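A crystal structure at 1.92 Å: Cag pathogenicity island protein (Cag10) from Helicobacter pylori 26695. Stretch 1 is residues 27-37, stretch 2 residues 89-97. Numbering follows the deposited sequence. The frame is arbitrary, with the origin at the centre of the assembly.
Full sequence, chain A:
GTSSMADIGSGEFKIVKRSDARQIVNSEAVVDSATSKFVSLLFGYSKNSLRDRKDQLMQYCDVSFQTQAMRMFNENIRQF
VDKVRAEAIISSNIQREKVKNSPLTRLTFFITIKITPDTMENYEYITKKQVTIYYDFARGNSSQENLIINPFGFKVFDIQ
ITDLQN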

# COMPACT_ATOMS: atom_id res chain seq x y z
N SER A 27 20.20 2.13 -12.80
CA SER A 27 20.57 3.47 -12.37
C SER A 27 19.34 4.16 -11.80
O SER A 27 18.20 3.81 -12.14
N GLU A 28 19.58 5.11 -10.90
CA GLU A 28 18.59 6.13 -10.59
C GLU A 28 18.56 7.08 -11.77
O GLU A 28 19.48 7.88 -11.97
N ALA A 29 17.50 6.96 -12.55
CA ALA A 29 17.19 7.63 -13.80
C ALA A 29 16.32 6.59 -14.47
O ALA A 29 15.14 6.83 -14.73
N VAL A 30 16.89 5.40 -14.69
CA VAL A 30 16.12 4.31 -15.31
C VAL A 30 15.05 3.81 -14.35
O VAL A 30 13.90 3.60 -14.74
N VAL A 31 15.40 3.63 -13.07
CA VAL A 31 14.42 3.19 -12.09
C VAL A 31 13.28 4.20 -12.00
O VAL A 31 12.09 3.84 -12.01
N ASP A 32 13.63 5.49 -11.94
CA ASP A 32 12.62 6.52 -11.76
C ASP A 32 11.71 6.62 -12.99
O ASP A 32 10.50 6.80 -12.85
N SER A 33 12.28 6.51 -14.20
CA SER A 33 11.48 6.52 -15.42
C SER A 33 10.54 5.32 -15.49
O SER A 33 9.37 5.45 -15.89
N ALA A 34 11.06 4.13 -15.18
CA ALA A 34 10.22 2.94 -15.19
C ALA A 34 9.09 3.05 -14.17
O ALA A 34 7.94 2.69 -14.44
N THR A 35 9.41 3.57 -12.98
CA THR A 35 8.41 3.69 -11.93
C THR A 35 7.32 4.67 -12.33
O THR A 35 6.14 4.41 -12.08
N SER A 36 7.69 5.78 -12.97
CA SER A 36 6.70 6.74 -13.42
C SER A 36 5.77 6.14 -14.48
O SER A 36 4.55 6.36 -14.45
N LYS A 37 6.34 5.38 -15.41
CA LYS A 37 5.53 4.72 -16.43
C LYS A 37 4.59 3.70 -15.79
O LYS A 37 3.41 3.61 -16.15
N ILE A 89 0.28 10.92 -11.56
CA ILE A 89 1.64 11.46 -11.61
C ILE A 89 2.33 11.17 -10.27
O ILE A 89 1.69 11.17 -9.22
N ILE A 90 3.65 10.95 -10.31
CA ILE A 90 4.41 10.92 -9.06
C ILE A 90 4.63 12.36 -8.62
O ILE A 90 5.15 13.18 -9.38
N SER A 91 4.19 12.70 -7.41
CA SER A 91 4.14 14.10 -7.00
C SER A 91 5.15 14.42 -5.90
O SER A 91 5.07 15.49 -5.29
N SER A 92 6.11 13.54 -5.66
CA SER A 92 7.13 13.80 -4.66
C SER A 92 8.44 13.23 -5.16
O SER A 92 8.49 12.55 -6.19
N ASN A 93 9.50 13.51 -4.41
CA ASN A 93 10.75 12.79 -4.63
C ASN A 93 10.56 11.31 -4.29
O ASN A 93 9.70 10.95 -3.48
N ILE A 94 11.34 10.45 -4.94
CA ILE A 94 11.32 9.01 -4.70
C ILE A 94 12.44 8.67 -3.73
O ILE A 94 13.62 8.94 -4.00
N GLN A 95 12.08 8.07 -2.60
CA GLN A 95 13.07 7.56 -1.65
C GLN A 95 13.26 6.06 -1.86
O GLN A 95 12.33 5.34 -2.22
N ARG A 96 14.49 5.60 -1.63
CA ARG A 96 14.82 4.22 -1.97
C ARG A 96 15.64 3.59 -0.87
O ARG A 96 16.43 4.25 -0.19
N GLU A 97 15.46 2.28 -0.71
CA GLU A 97 16.20 1.54 0.30
C GLU A 97 16.23 0.08 -0.11
O GLU A 97 15.20 -0.49 -0.47

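What does Arg96 do at its end of this contact? It gives up more surface to the other stretch than any other residue, its CA-to-CB bond pointing toward the helix and its chi1 in the p rotamer, followed by t and p. This course brings the guanidinium beside Asp32, whose own CA-to-CB bond points sideways but whose m rotamer carries the carboxylate nearer. A salt bridge results. Arg96 NH2 donates to Asp32 OD1 at 2.9 Å and Arg96 NH1 to the same Asp32 OD1 at 3.1 Å, so one oxygen sits at the edge of the guanidinium, near its plane, where both nitrogens can reach it. A weak third bond runs from Arg96 NH2 to Asp32 OD2 at 3.3 Å, and within its own stretch Arg96 NH2 also makes a weak bond to Ile94 O at 3.4 Å.

What do Glu28 and Val31 add round that guanidinium? Glu28, chi1 m and chi2 t, points toward the strand and lays its CG over one face of the group. Its carboxylate forms a long salt bridge, Glu28 OE2 to Arg96 NE at 3.9 Å, but the oxygen lies well out of the guanidinium plane and no N-H points at it, so the attraction is one of charge alone. Val31, in the t rotamer, is buried and adds a nonpolar contact, Val31 CG1 lying 3.8 Å from Arg96 NH1.

Where does Ile90 fit? At the other end of the contact, it covers the next largest area, pointing toward the helix with chi1 m and chi2 t. This side chain delivers Ile90 CD1 to the helix surface, 3.7 Å from Ser36 CA and 3.9 Å from Thr35 CG2. Thr35, chi1 m, offers its methyl here, while its hydroxyl stays within the helix, Thr35 OG1 donating to Val31 O at 2.8 Å. A water joins the same two segments: its oxygen accepts from Ile90 N at 2.7 Å and is hydrogen-bonded to Ser36 OG at 2.9 Å, so the t rotamer of Ser36 contributes to a polar bridge beside the nonpolar contact.

What fills the space between these two ends? Ile94 does, pointing toward the helix with the same m and t rotamers as Ile90. Ile94 CD1 comes within 3.5 Å of Asp32 OD1, placing a methyl against the oxygen that Arg96 holds. Asp32 therefore meets both a charged and an aliphatic partner.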

# COMPACT_ATOMS: atom_id res chain seq x y z
CB SER A 27 21.13 4.31 -13.51
OG SER A 27 20.10 4.61 -14.44
CB GLU A 28 18.96 6.91 -9.33
CG GLU A 28 19.24 6.13 -8.07
CD GLU A 28 19.81 7.05 -6.99
OE1 GLU A 28 19.76 8.28 -7.19
OE2 GLU A 28 20.29 6.55 -5.95
CB ALA A 29 18.40 8.02 -14.66
CB VAL A 30 17.06 3.17 -15.76
CG1 VAL A 30 16.27 1.93 -16.11
CG2 VAL A 30 17.89 3.60 -16.96
CB VAL A 31 15.09 2.98 -10.71
CG1 VAL A 31 14.04 2.93 -9.59
CG2 VAL A 31 15.90 1.69 -10.70
CB ASP A 32 13.28 7.87 -11.45
CG ASP A 32 13.95 7.89 -10.05
OD1 ASP A 32 13.88 6.89 -9.30
OD2 ASP A 32 14.53 8.92 -9.68
CB SER A 33 12.38 6.54 -16.66
OG SER A 33 13.18 7.70 -16.69
CB ALA A 34 11.08 1.69 -14.91
CB THR A 35 9.08 4.12 -10.62
OG1 THR A 35 10.06 3.14 -10.25
CG2 THR A 35 8.06 4.21 -9.49
CB SER A 36 7.41 7.99 -13.94
OG SER A 36 6.47 8.90 -14.47
CB LYS A 37 6.43 4.06 -17.47
CG LYS A 37 5.70 3.57 -18.75
CD LYS A 37 4.67 4.61 -19.21
CE LYS A 37 4.24 4.38 -20.66
NZ LYS A 37 3.29 5.43 -21.13
CB ILE A 89 1.64 12.99 -11.88
CG1 ILE A 89 1.19 13.76 -10.64
CG2 ILE A 89 0.79 13.33 -13.12
CD1 ILE A 89 0.73 15.19 -10.89
CB ILE A 90 5.74 10.16 -9.23
CG1 ILE A 90 5.46 8.68 -9.51
CG2 ILE A 90 6.64 10.33 -7.98
CD1 ILE A 90 6.72 7.83 -9.88
CB SER A 91 2.72 14.46 -6.54
OG SER A 91 2.26 13.57 -5.54
CB SER A 92 6.76 13.19 -3.30
OG SER A 92 6.98 11.79 -3.29
CB ASN A 93 11.88 13.41 -3.79
CG ASN A 93 11.54 13.49 -2.29
OD1 ASN A 93 10.61 14.19 -1.88
ND2 ASN A 93 12.30 12.78 -1.47
CB ILE A 94 11.49 8.24 -6.02
CG1 ILE A 94 10.36 8.55 -7.01
CG2 ILE A 94 11.58 6.73 -5.77
CD1 ILE A 94 10.71 8.14 -8.47
CB GLN A 95 12.63 7.85 -0.22
CG GLN A 95 12.40 9.33 0.01
CD GLN A 95 12.30 9.67 1.46
OE1 GLN A 95 13.30 9.97 2.11
NE2 GLN A 95 11.08 9.63 1.99
CB ARG A 96 15.57 4.12 -3.31
CG ARG A 96 16.87 4.92 -3.40
CD ARG A 96 17.15 5.21 -4.86
NE ARG A 96 16.40 6.38 -5.30
CZ ARG A 96 15.77 6.48 -6.46
NH1 ARG A 96 15.77 5.48 -7.32
NH2 ARG A 96 15.11 7.60 -6.75
CB GLU A 97 15.54 1.70 1.68
CG GLU A 97 16.39 1.30 2.86
CD GLU A 97 15.99 2.01 4.16
OE1 GLU A 97 16.90 2.49 4.88
OE2 GLU A 97 14.78 2.10 4.47
O HOH W 1 5.04 10.73 -12.67